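Local structure of protein argonaute (Marinitoga piezophila, 5I4A) at residues A[11-17]-A[86-91]; A[146-150]-A[549-553]; A[164-168]-A[218-222]; A[556-560]-A[572-576]. The protein uses short RNA guides with a 5'-hydroxyl end to bind complementary single-stranded DNA or RNA targets and cleave them. All coordinates share one frame; numbering follows the deposited sequence.

Contact 1: residues A[11-17]-A[86-91]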
loop_
_atom_site.group_PDB
_atom_site.type_symbol
_atom_site.label_atom_id
_atom_site.label_comp_id
_atom_site.label_asym_id
_atom_site.label_seq_id
_atom_site.Cartn_x
_atom_site.Cartn_y
_atom_site.Cartn_z
ATOM N N ILE A 11 -5.914 -3.876 26.777
ATOM C CA ILE A 11 -7.349 -3.936 27.020
ATOM C C ILE A 11 -7.592 -4.817 28.237
ATOM O O ILE A 11 -7.194 -5.987 28.257
ATOM C CB ILE A 11 -8.095 -4.468 25.788
ATOM C CG1 ILE A 11 -8.061 -3.421 24.671
ATOM C CG2 ILE A 11 -9.525 -4.852 26.149
ATOM C CD1 ILE A 11 -8.214 -3.995 23.284
ATOM N N ASP A 12 -8.243 -4.257 29.253
ATOM C CA ASP A 12 -8.503 -4.945 30.518
ATOM C C ASP A 12 -10.012 -5.073 30.705
ATOM O O ASP A 12 -10.637 -4.277 31.409
ATOM C CB ASP A 12 -7.848 -4.205 31.688
ATOM C CG ASP A 12 -8.072 -4.902 33.017
ATOM O OD1 ASP A 12 -7.370 -5.898 33.291
ATOM O OD2 ASP A 12 -8.949 -4.459 33.788
ATOM N N ILE A 13 -10.595 -6.079 30.059
ATOM C CA ILE A 13 -12.012 -6.410 30.214
ATOM C C ILE A 13 -12.152 -7.923 30.231
ATOM O O ILE A 13 -11.247 -8.646 29.795
ATOM C CB ILE A 13 -12.877 -5.815 29.082
ATOM C CG1 ILE A 13 -12.527 -6.463 27.742
ATOM C CG2 ILE A 13 -12.742 -4.299 29.010
ATOM C CD1 ILE A 13 -13.503 -6.129 26.637
ATOM N N PRO A 14 -13.271 -8.434 30.747
ATOM C CA PRO A 14 -13.516 -9.880 30.665
ATOM C C PRO A 14 -13.467 -10.370 29.226
ATOM O O PRO A 14 -14.026 -9.749 28.320
ATOM C CB PRO A 14 -14.916 -10.034 31.267
ATOM C CG PRO A 14 -15.036 -8.889 32.216
ATOM C CD PRO A 14 -14.272 -7.753 31.591
ATOM N N LYS A 15 -12.788 -11.499 29.021
ATOM C CA LYS A 15 -12.658 -12.094 27.689
ATOM C C LYS A 15 -13.906 -12.910 27.351
ATOM O O LYS A 15 -13.862 -14.121 27.132
ATOM C CB LYS A 15 -11.404 -12.956 27.594
ATOM C CG LYS A 15 -10.080 -12.210 27.721
ATOM C CD LYS A 15 -10.187 -10.751 27.303
ATOM C CE LYS A 15 -8.867 -10.028 27.521
ATOM N NZ LYS A 15 -9.029 -8.547 27.575
ATOM N N LYS A 16 -15.038 -12.213 27.307
ATOM C CA LYS A 16 -16.313 -12.861 27.042
ATOM C C LYS A 16 -17.279 -11.842 26.454
ATOM O O LYS A 16 -17.164 -10.639 26.702
ATOM C CB LYS A 16 -16.895 -13.482 28.316
ATOM C CG LYS A 16 -17.142 -12.479 29.426
ATOM C CD LYS A 16 -17.752 -13.130 30.654
ATOM C CE LYS A 16 -16.713 -13.903 31.445
ATOM N NZ LYS A 16 -17.307 -14.519 32.664
ATOM N N ILE A 17 -18.233 -12.347 25.677
ATOM C CA ILE A 17 -19.260 -11.534 25.038
ATOM C C ILE A 17 -20.614 -11.961 25.581
ATOM O O ILE A 17 -20.887 -13.159 25.717
ATOM C CB ILE A 17 -19.216 -11.673 23.501
ATOM C CG1 ILE A 17 -17.870 -11.186 22.961
ATOM C CG2 ILE A 17 -20.368 -10.921 22.847
ATOM C CD1 ILE A 17 -17.479 -9.807 23.447
ATOM N N LEU A 86 -15.789 -12.939 17.123
ATOM C CA LEU A 86 -16.936 -12.291 17.750
ATOM C C LEU A 86 -16.492 -11.307 18.823
ATOM O O LEU A 86 -17.045 -10.205 18.935
ATOM C CB LEU A 86 -17.876 -13.338 18.342
ATOM C CG LEU A 86 -19.122 -12.837 19.077
ATOM C CD1 LEU A 86 -19.928 -11.904 18.190
ATOM C CD2 LEU A 86 -19.975 -14.008 19.537
ATOM N N PHE A 87 -15.491 -11.685 19.623
ATOM C CA PHE A 87 -14.980 -10.773 20.639
ATOM C C PHE A 87 -14.395 -9.517 20.006
ATOM O O PHE A 87 -14.646 -8.401 20.477
ATOM C CB PHE A 87 -13.934 -11.482 21.502
ATOM C CG PHE A 87 -13.318 -10.604 22.557
ATOM C CD1 PHE A 87 -13.937 -10.442 23.784
ATOM C CD2 PHE A 87 -12.126 -9.938 22.321
ATOM C CE1 PHE A 87 -13.378 -9.633 24.754
ATOM C CE2 PHE A 87 -11.562 -9.128 23.289
ATOM C CZ PHE A 87 -12.190 -8.975 24.504
ATOM N N VAL A 88 -13.617 -9.680 18.934
ATOM C CA VAL A 88 -12.990 -8.536 18.278
ATOM C C VAL A 88 -14.043 -7.661 17.609
ATOM O O VAL A 88 -14.012 -6.429 17.715
ATOM C CB VAL A 88 -11.928 -9.014 17.271
ATOM C CG1 VAL A 88 -11.401 -7.845 16.447
ATOM C CG2 VAL A 88 -10.788 -9.715 17.993
ATOM N N LYS A 89 -14.986 -8.286 16.903
ATOM C CA LYS A 89 -16.072 -7.536 16.281
ATOM C C LYS A 89 -16.846 -6.738 17.323
ATOM O O LYS A 89 -17.134 -5.550 17.131
ATOM C CB LYS A 89 -16.999 -8.492 15.535
ATOM C CG LYS A 89 -18.327 -7.887 15.120
ATOM C CD LYS A 89 -19.260 -8.957 14.578
ATOM C CE LYS A 89 -20.606 -8.375 14.181
ATOM N NZ LYS A 89 -21.509 -9.422 13.631
ATOM N N THR A 90 -17.177 -7.379 18.446
ATOM C CA THR A 90 -17.927 -6.707 19.502
ATOM C C THR A 90 -17.134 -5.551 20.095
ATOM O O THR A 90 -17.684 -4.472 20.345
ATOM C CB THR A 90 -18.299 -7.710 20.590
ATOM O OG1 THR A 90 -18.967 -8.832 19.998
ATOM C CG2 THR A 90 -19.212 -7.066 21.621
ATOM N N LEU A 91 -15.837 -5.759 20.331
ATOM C CA LEU A 91 -15.008 -4.704 20.906
ATOM C C LEU A 91 -14.880 -3.521 19.950
ATOM O O LEU A 91 -14.905 -2.361 20.379
ATOM C CB LEU A 91 -13.635 -5.268 21.263
ATOM C CG LEU A 91 -12.700 -4.430 22.133
ATOM C CD1 LEU A 91 -13.383 -4.024 23.424
ATOM C CD2 LEU A 91 -11.439 -5.220 22.424
#
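Ile17, at the start of strand 16-22, and Phe87, in the first turns of helix 84-101, bring their CA atoms to 6.2 Å, while residues 11-15 run irregularly past the same helix. Both segments belong to the N-terminal domain; the contact packs the start of the helix beside strand 16-22, where it also touches strands 51-56 and 74-79 of the same sheet. Leu86, Phe87, Thr90 and Leu91 follow helical spacing, so they share one face. Phe87 is the centre: with CG anti to the backbone N (chi1 178°), its ring leaves the helix toward the loop. Ile17 CD1 meets it obliquely at Phe87 CD1 (3.6 Å) and also reaches Thr90 CB, the end methyl of its longer branch lying between ring and threonine. Ile13 CD1 lies 3.8 Å from Phe87 CZ and the same distance from Leu91 CD1, and Ile11 meets Leu91 tip to tip, CD1 to CD2. At the ring edge stands Pro14 O, 3.6 Å from Phe87 CE1. Lys15, the centre of an inverse gamma turn, lays its CD methylene against Phe87 CZ and bends at chi2 to send NZ back to Ile13 O (3.1 Å), with a weaker bond to Ile11 O. Thr90 suits the buried helix face because OG1 bonds to Leu86 O at 2.6 Å, across its carbonyl plane from the bond given by Thr90 N. Tyr144 of strand 143-156 adds a second ring beside Phe87. No hydrogen bond crosses: between these segments the helix is held mainly by apolar contact, and Lys15 and Thr90 find polar partners within their own segments.

Contact 2: residues A[146-150]-A[549-553]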
loop_
_atom_site.group_PDB
_atom_site.type_symbol
_atom_site.label_atom_id
_atom_site.label_comp_id
_atom_site.label_asym_id
_atom_site.label_seq_id
_atom_site.Cartn_x
_atom_site.Cartn_y
_atom_site.Cartn_z
ATOM N N LEU A 146 -4.769 -2.058 21.925
ATOM C CA LEU A 146 -5.472 -1.029 21.171
ATOM C C LEU A 146 -4.451 0.006 20.728
ATOM O O LEU A 146 -3.892 0.719 21.568
ATOM C CB LEU A 146 -6.559 -0.386 22.029
ATOM C CG LEU A 146 -7.676 0.339 21.291
ATOM C CD1 LEU A 146 -8.546 -0.683 20.586
ATOM C CD2 LEU A 146 -8.495 1.204 22.240
ATOM N N SER A 147 -4.200 0.091 19.424
ATOM C CA SER A 147 -3.319 1.122 18.899
ATOM C C SER A 147 -4.127 2.392 18.667
ATOM O O SER A 147 -5.234 2.343 18.122
ATOM C CB SER A 147 -2.627 0.675 17.609
ATOM O OG SER A 147 -3.553 0.218 16.637
ATOM N N ILE A 148 -3.579 3.518 19.112
ATOM C CA ILE A 148 -4.231 4.817 19.019
ATOM C C ILE A 148 -3.277 5.723 18.256
ATOM O O ILE A 148 -2.268 6.181 18.808
ATOM C CB ILE A 148 -4.565 5.402 20.396
ATOM C CG1 ILE A 148 -5.452 4.441 21.194
ATOM C CG2 ILE A 148 -5.257 6.745 20.248
ATOM C CD1 ILE A 148 -5.805 4.954 22.585
ATOM N N LEU A 149 -3.585 5.982 16.986
ATOM C CA LEU A 149 -2.717 6.788 16.146
ATOM C C LEU A 149 -3.295 8.187 16.013
ATOM O O LEU A 149 -4.299 8.367 15.304
ATOM C CB LEU A 149 -2.559 6.152 14.769
ATOM C CG LEU A 149 -1.658 6.940 13.816
ATOM C CD1 LEU A 149 -0.206 6.812 14.246
ATOM C CD2 LEU A 149 -1.847 6.481 12.379
ATOM N N PRO A 150 -2.724 9.194 16.667
ATOM C CA PRO A 150 -3.157 10.568 16.411
ATOM C C PRO A 150 -2.835 10.974 14.981
ATOM O O PRO A 150 -1.772 10.651 14.444
ATOM C CB PRO A 150 -2.359 11.389 17.430
ATOM C CG PRO A 150 -1.193 10.529 17.790
ATOM C CD PRO A 150 -1.696 9.122 17.718
ATOM N N THR A 549 -0.294 -1.071 8.938
ATOM C CA THR A 549 -0.372 -1.267 10.379
ATOM C C THR A 549 -0.522 0.075 11.085
ATOM O O THR A 549 0.048 1.090 10.666
ATOM C CB THR A 549 0.856 -2.015 10.908
ATOM O OG1 THR A 549 0.686 -2.284 12.305
ATOM C CG2 THR A 549 2.115 -1.199 10.720
ATOM N N ASN A 550 -1.316 0.078 12.151
ATOM C CA ASN A 550 -1.603 1.279 12.921
ATOM C C ASN A 550 -0.640 1.475 14.087
ATOM O O ASN A 550 -0.724 2.491 14.783
ATOM C CB ASN A 550 -3.042 1.222 13.445
ATOM C CG ASN A 550 -3.599 2.587 13.777
ATOM O OD1 ASN A 550 -3.523 3.512 12.972
ATOM N ND2 ASN A 550 -4.159 2.724 14.974
ATOM N N ILE A 551 0.266 0.530 14.313
ATOM C CA ILE A 551 1.207 0.617 15.424
ATOM C C ILE A 551 2.350 1.541 15.034
ATOM O O ILE A 551 3.007 1.338 14.004
ATOM C CB ILE A 551 1.723 -0.778 15.807
ATOM C CG1 ILE A 551 0.556 -1.669 16.237
ATOM C CG2 ILE A 551 2.779 -0.675 16.903
ATOM C CD1 ILE A 551 0.901 -3.141 16.328
ATOM N N ASN A 552 2.596 2.556 15.853
ATOM C CA ASN A 552 3.594 3.559 15.513
ATOM C C ASN A 552 4.123 4.173 16.806
ATOM O O ASN A 552 3.946 3.611 17.892
ATOM C CB ASN A 552 2.989 4.595 14.551
ATOM C CG ASN A 552 3.981 5.071 13.514
ATOM O OD1 ASN A 552 5.172 5.197 13.794
ATOM N ND2 ASN A 552 3.496 5.329 12.306
ATOM N N SER A 553 4.765 5.333 16.689
ATOM C CA SER A 553 5.437 5.966 17.816
ATOM C C SER A 553 5.843 7.378 17.426
ATOM O O SER A 553 6.001 7.694 16.243
ATOM C CB SER A 553 6.671 5.171 18.243
ATOM O OG SER A 553 7.498 5.940 19.100
#
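Ser147 and Leu149, on strand 143-156, a linker L1 strand of the large antiparallel sheet, receive Asn550 from a loop of the PIWI domain, the domain with the RNase H fold. This is a seam between the PAZ lobe and the PIWI lobe, joining residues almost 400 apart in sequence. Alternate residues of an extended strand face opposite ways, so Ser147 and Leu149 look to the loop, whereas Leu146 and Ile148 pack on strand 127-140. The backbones are closest at Ser147 and Ile551, whose CA atoms are 5.7 Å apart. Asn550 carries the polar part. Its CG is anti to the backbone N (chi1 -158°), and its amide reaches over the strand, with ND2 giving Ser147 OG a hydrogen bond of 3.1 Å at 158°, the hydroxyl lying close to the amide plane. The same nitrogen also bonds Lys134 O of strand 127-140, so two partners in neighbouring strands fix the amide's rotation. A small hydroxyl suits position 147, for Ser147 OG is also hydrogen-bonded to His138 NE2. The other end of the amide rests on carbon: Asn550 OD1 lies 3.3 Å from Leu149 CB and 3.5 Å from CD2 of the same leucine, the two side chains crossing at a slant. Beside them Ile551 CG1 approaches Ser147 CB. Asn7, next to strand 8-10, bonds the backbone of Asn550 and Asn552 and so helps bind the loop to the sheet. Asn552 ND2 turns to Gln579 O, while Asn552 CB touches the strand, 3.9 Å from Leu149 CD1.

Contact 3: residues A[164-168]-A[218-222]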
loop_
_atom_site.group_PDB
_atom_site.type_symbol
_atom_site.label_atom_id
_atom_site.label_comp_id
_atom_site.label_asym_id
_atom_site.label_seq_id
_atom_site.Cartn_x
_atom_site.Cartn_y
_atom_site.Cartn_z
ATOM N N ALA A 164 -17.390 27.965 0.492
ATOM C CA ALA A 164 -16.729 28.765 -0.534
ATOM C C ALA A 164 -15.667 27.955 -1.267
ATOM O O ALA A 164 -15.569 28.015 -2.498
ATOM C CB ALA A 164 -16.113 30.016 0.092
ATOM N N ILE A 165 -14.868 27.194 -0.530
ATOM C CA ILE A 165 -13.833 26.347 -1.110
ATOM C C ILE A 165 -14.430 24.976 -1.396
ATOM O O ILE A 165 -15.392 24.544 -0.752
ATOM C CB ILE A 165 -12.609 26.256 -0.172
ATOM C CG1 ILE A 165 -11.437 25.552 -0.865
ATOM C CG2 ILE A 165 -12.979 25.555 1.129
ATOM C CD1 ILE A 165 -10.251 25.292 0.041
ATOM N N LYS A 166 -13.862 24.286 -2.382
ATOM C CA LYS A 166 -14.331 22.974 -2.794
ATOM C C LYS A 166 -13.144 22.044 -3.007
ATOM O O LYS A 166 -11.987 22.472 -3.063
ATOM C CB LYS A 166 -15.185 23.067 -4.066
ATOM C CG LYS A 166 -16.587 23.585 -3.800
ATOM C CD LYS A 166 -17.131 24.431 -4.932
ATOM C CE LYS A 166 -18.552 24.863 -4.616
ATOM N NZ LYS A 166 -18.695 25.232 -3.179
ATOM N N SER A 167 -13.448 20.754 -3.114
ATOM C CA SER A 167 -12.443 19.723 -3.339
ATOM C C SER A 167 -13.068 18.638 -4.211
ATOM O O SER A 167 -14.199 18.775 -4.685
ATOM C CB SER A 167 -11.922 19.165 -2.007
ATOM O OG SER A 167 -12.713 18.078 -1.559
ATOM N N GLY A 168 -12.329 17.553 -4.414
ATOM C CA GLY A 168 -12.789 16.457 -5.237
ATOM C C GLY A 168 -13.466 15.321 -4.508
ATOM O O GLY A 168 -13.931 14.377 -5.155
ATOM N N LYS A 218 -2.669 22.007 -3.670
ATOM C CA LYS A 218 -3.387 22.580 -4.801
ATOM C C LYS A 218 -4.024 23.915 -4.435
ATOM O O LYS A 218 -3.928 24.888 -5.191
ATOM C CB LYS A 218 -4.443 21.590 -5.294
ATOM C CG LYS A 218 -5.155 22.012 -6.561
ATOM C CD LYS A 218 -6.192 20.982 -6.968
ATOM C CE LYS A 218 -6.978 21.467 -8.167
ATOM N NZ LYS A 218 -7.433 22.869 -7.961
ATOM N N TYR A 219 -4.675 23.983 -3.276
ATOM C CA TYR A 219 -5.364 25.192 -2.844
ATOM C C TYR A 219 -4.506 26.075 -1.947
ATOM O O TYR A 219 -5.025 27.026 -1.355
ATOM C CB TYR A 219 -6.673 24.822 -2.142
ATOM C CG TYR A 219 -7.538 23.918 -2.989
ATOM C CD1 TYR A 219 -8.184 24.401 -4.119
ATOM C CD2 TYR A 219 -7.696 22.576 -2.670
ATOM C CE1 TYR A 219 -8.968 23.575 -4.902
ATOM C CE2 TYR A 219 -8.475 21.743 -3.447
ATOM C CZ TYR A 219 -9.109 22.247 -4.561
ATOM O OH TYR A 219 -9.888 21.417 -5.333
ATOM N N GLY A 220 -3.214 25.779 -1.827
ATOM C CA GLY A 220 -2.278 26.730 -1.262
ATOM C C GLY A 220 -2.254 26.846 0.244
ATOM O O GLY A 220 -1.936 27.919 0.766
ATOM N N PHE A 221 -2.572 25.770 0.969
ATOM C CA PHE A 221 -2.428 25.784 2.421
ATOM C C PHE A 221 -1.656 24.572 2.933
ATOM O O PHE A 221 -1.768 24.225 4.113
ATOM C CB PHE A 221 -3.794 25.893 3.112
ATOM C CG PHE A 221 -4.740 24.763 2.806
ATOM C CD1 PHE A 221 -5.584 24.822 1.710
ATOM C CD2 PHE A 221 -4.812 23.659 3.641
ATOM C CE1 PHE A 221 -6.466 23.790 1.441
ATOM C CE2 PHE A 221 -5.694 22.626 3.379
ATOM C CZ PHE A 221 -6.521 22.691 2.276
ATOM N N SER A 222 -0.851 23.936 2.076
ATOM C CA SER A 222 -0.058 22.784 2.493
ATOM C C SER A 222 1.027 23.144 3.501
ATOM O O SER A 222 1.475 22.264 4.245
ATOM C CB SER A 222 0.576 22.115 1.273
ATOM O OG SER A 222 1.273 23.059 0.479
#
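Tyr219, Ile165 and Lys166 carry this contact, the tyrosine giving up more surface to it than any other residue. Tyr219 is the first residue to leave helical geometry after helix 213-218. Its CG stands anti to the carbonyl carbon (chi1 -53°), beside the backbone N, and this sends the ring across to the chain of residues 165-167. There the backbone carbonyl of Lys166 comes in obliquely, its O 3.3 Å from Tyr219 CZ and equally far from OH, while Ser167 CA lies 3.7 Å from the same hydroxyl. Lys218 CB sits over one face of the ring, toward its rim. Residues 164-168 lie in the PAZ domain, in the loop that leads from strand 143-156 to strand 169-172, and residues 218-222 form the turn between two helices of linker L2, so the contact joins the PAZ domain to the linker that follows it. Ile165 bridges two aromatic residues of that turn: its extended chain carries CD1 to 4.2 Å from Tyr219 CB and 4.3 Å from Phe221 CE1, both ordinary, rather slack apolar contacts. Phe221 holds the N-cap position before helix 222-231, and its ring also packs on Leu121 and Ala216. An alanine in place of Tyr219 removes the ring and hydroxyl, and would probably open a gap beside the Lys166 carbonyl and Ser167 and deprive this joint of its largest contact. Lys166 CB points away from residues 218-222, NZ making a weak bond to Ala160 O, and Ser167 OG turns to Asn210 O and Tyr169 N.

Contact 4: residues A[556-560]-A[572-576]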
loop_
_atom_site.group_PDB
_atom_site.type_symbol
_atom_site.label_atom_id
_atom_site.label_comp_id
_atom_site.label_asym_id
_atom_site.label_seq_id
_atom_site.Cartn_x
_atom_site.Cartn_y
_atom_site.Cartn_z
ATOM N N ASP A 556 11.701 7.779 16.592
ATOM C CA ASP A 556 12.129 7.436 15.240
ATOM C C ASP A 556 12.423 5.941 15.183
ATOM O O ASP A 556 13.362 5.459 15.827
ATOM C CB ASP A 556 13.356 8.243 14.826
ATOM C CG ASP A 556 13.866 7.857 13.451
ATOM O OD1 ASP A 556 13.032 7.554 12.574
ATOM O OD2 ASP A 556 15.098 7.848 13.248
ATOM N N LEU A 557 11.625 5.212 14.409
ATOM C CA LEU A 557 11.784 3.776 14.241
ATOM C C LEU A 557 12.180 3.398 12.819
ATOM O O LEU A 557 12.180 2.210 12.481
ATOM C CB LEU A 557 10.490 3.058 14.635
ATOM C CG LEU A 557 9.982 3.356 16.047
ATOM C CD1 LEU A 557 8.561 2.853 16.223
ATOM C CD2 LEU A 557 10.903 2.735 17.079
ATOM N N LYS A 558 12.512 4.377 11.979
ATOM C CA LYS A 558 12.857 4.084 10.596
ATOM C C LYS A 558 14.094 3.196 10.532
ATOM O O LYS A 558 15.086 3.438 11.228
ATOM C CB LYS A 558 13.089 5.380 9.816
ATOM C CG LYS A 558 11.899 6.332 9.806
ATOM C CD LYS A 558 11.875 7.149 8.522
ATOM C CE LYS A 558 10.995 8.382 8.651
ATOM N NZ LYS A 558 11.677 9.465 9.414
ATOM N N GLU A 559 14.015 2.157 9.698
ATOM C CA GLU A 559 15.031 1.124 9.508
ATOM C C GLU A 559 15.172 0.202 10.715
ATOM O O GLU A 559 16.143 -0.559 10.795
ATOM C CB GLU A 559 16.395 1.726 9.146
ATOM C CG GLU A 559 16.348 2.607 7.901
ATOM C CD GLU A 559 17.697 3.196 7.542
ATOM O OE1 GLU A 559 17.871 4.426 7.681
ATOM O OE2 GLU A 559 18.586 2.426 7.124
ATOM N N TRP A 560 14.224 0.235 11.647
ATOM C CA TRP A 560 14.217 -0.650 12.800
ATOM C C TRP A 560 13.179 -1.750 12.625
ATOM O O TRP A 560 12.119 -1.541 12.031
ATOM C CB TRP A 560 13.923 0.123 14.088
ATOM C CG TRP A 560 15.095 0.876 14.608
ATOM C CD1 TRP A 560 15.476 2.144 14.274
ATOM C CD2 TRP A 560 16.054 0.407 15.561
ATOM N NE1 TRP A 560 16.612 2.493 14.963
ATOM C CE2 TRP A 560 16.987 1.443 15.761
ATOM C CE3 TRP A 560 16.213 -0.789 16.267
ATOM C CZ2 TRP A 560 18.063 1.319 16.636
ATOM C CZ3 TRP A 560 17.283 -0.911 17.135
ATOM C CH2 TRP A 560 18.193 0.136 17.313
ATOM N N TYR A 572 9.953 -0.713 9.972
ATOM C CA TYR A 572 9.673 0.627 9.462
ATOM C C TYR A 572 10.734 0.948 8.422
ATOM O O TYR A 572 11.871 1.304 8.782
ATOM C CB TYR A 572 9.678 1.656 10.592
ATOM C CG TYR A 572 8.581 1.430 11.616
ATOM C CD1 TYR A 572 8.710 0.455 12.598
ATOM C CD2 TYR A 572 7.418 2.191 11.599
ATOM C CE1 TYR A 572 7.712 0.241 13.529
ATOM C CE2 TYR A 572 6.413 1.985 12.525
ATOM C CZ TYR A 572 6.566 1.008 13.491
ATOM O OH TYR A 572 5.573 0.797 14.419
ATOM N N PRO A 573 10.427 0.821 7.134
ATOM C CA PRO A 573 11.457 1.002 6.107
ATOM C C PRO A 573 11.894 2.454 6.002
ATOM O O PRO A 573 11.175 3.381 6.381
ATOM C CB PRO A 573 10.762 0.538 4.823
ATOM C CG PRO A 573 9.307 0.787 5.086
ATOM C CD PRO A 573 9.104 0.532 6.553
ATOM N N LYS A 574 13.106 2.639 5.479
ATOM C CA LYS A 574 13.635 3.984 5.304
ATOM C C LYS A 574 12.759 4.769 4.338
ATOM O O LYS A 574 12.364 4.269 3.280
ATOM C CB LYS A 574 15.075 3.939 4.794
ATOM C CG LYS A 574 15.708 5.319 4.662
ATOM C CD LYS A 574 17.217 5.253 4.474
ATOM C CE LYS A 574 17.602 4.980 3.027
ATOM N NZ LYS A 574 17.197 3.619 2.574
ATOM N N THR A 575 12.446 6.005 4.716
ATOM C CA THR A 575 11.548 6.845 3.939
ATOM C C THR A 575 11.829 8.299 4.288
ATOM O O THR A 575 12.101 8.621 5.448
ATOM C CB THR A 575 10.078 6.497 4.226
ATOM O OG1 THR A 575 9.865 5.092 4.040
ATOM C CG2 THR A 575 9.157 7.248 3.298
ATOM N N PHE A 576 11.784 9.167 3.282
ATOM C CA PHE A 576 11.855 10.604 3.510
ATOM C C PHE A 576 10.482 11.218 3.761
ATOM O O PHE A 576 10.382 12.441 3.903
ATOM C CB PHE A 576 12.542 11.307 2.329
ATOM C CG PHE A 576 11.908 11.027 0.995
ATOM C CD1 PHE A 576 12.303 9.933 0.241
ATOM C CD2 PHE A 576 10.925 11.863 0.487
ATOM C CE1 PHE A 576 11.726 9.674 -0.988
ATOM C CE2 PHE A 576 10.345 11.610 -0.744
ATOM C CZ PHE A 576 10.744 10.510 -1.478
#
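Glu559 N and Tyr572 O meet across the foot of a beta hairpin as donor and acceptor, at a distance of 2.5 Å that is doubtfully short. One step on, Tyr572 N gives Trp560 O a normal bond of 3.1 Å, nearly in line with the C=O. Residues 557-560 form a type II turn closed by Trp560 N to Leu557 O, and Glu559 takes its positive-phi place (phi 70°). Before it, Asp556 OD1 accepts from Lys558 N, an Asx turn, and Leu557 N bonds Gln579 OE1. The Tyr572 ring receives Leu557 CB over one face, 4.0 Å from its centroid, while its hydroxyl bonds Ile551 O. A phenylalanine at this place would keep that face but is likely to leave Ile551 O without its mate. Glu559 lies alongside Lys574, Glu559 OE1 3.4 Å from Lys574 CD; their charged ends do not touch, and Lys574 NZ bonds Asn616 OD1. Thr575 OG1 bonds Lys574 O, and Lys558 lays its CE methylene against Thr575 O. Strand 560-565 leaves from here and its antiparallel neighbour 568-571 returns to it in the PIWI sheet; Ile562 touches both Leu557 and Tyr572, and Lys264 of strand 264-266 makes a cation-pi contact with Trp560.

How the contacts relate
Contacts 1 and 2 are buried, whereas contacts 3 and 4 are only partly so. Contact 1 stays within the N-terminal domain and contact 4 within PIWI; contacts 2 and 3 join different regions, L1 to PIWI and PAZ to L2. Contacts 2 and 4 share the loop between strands 539-546 and 560-565. Chemistry follows place: apolar side chains hold a helix in contact 1, a buried amide links lobes in contact 2, contact 3 is sparse, two aromatic residues meeting an isoleucine and a backbone carbonyl, and contact 4 adds backbone bonds to side-chain packing. Ile11 packs on Leu146, and the tyrosine hydroxyl joins contact 4 to contact 2, giving a continuous chain 1-2-4. Contact 3 stands apart.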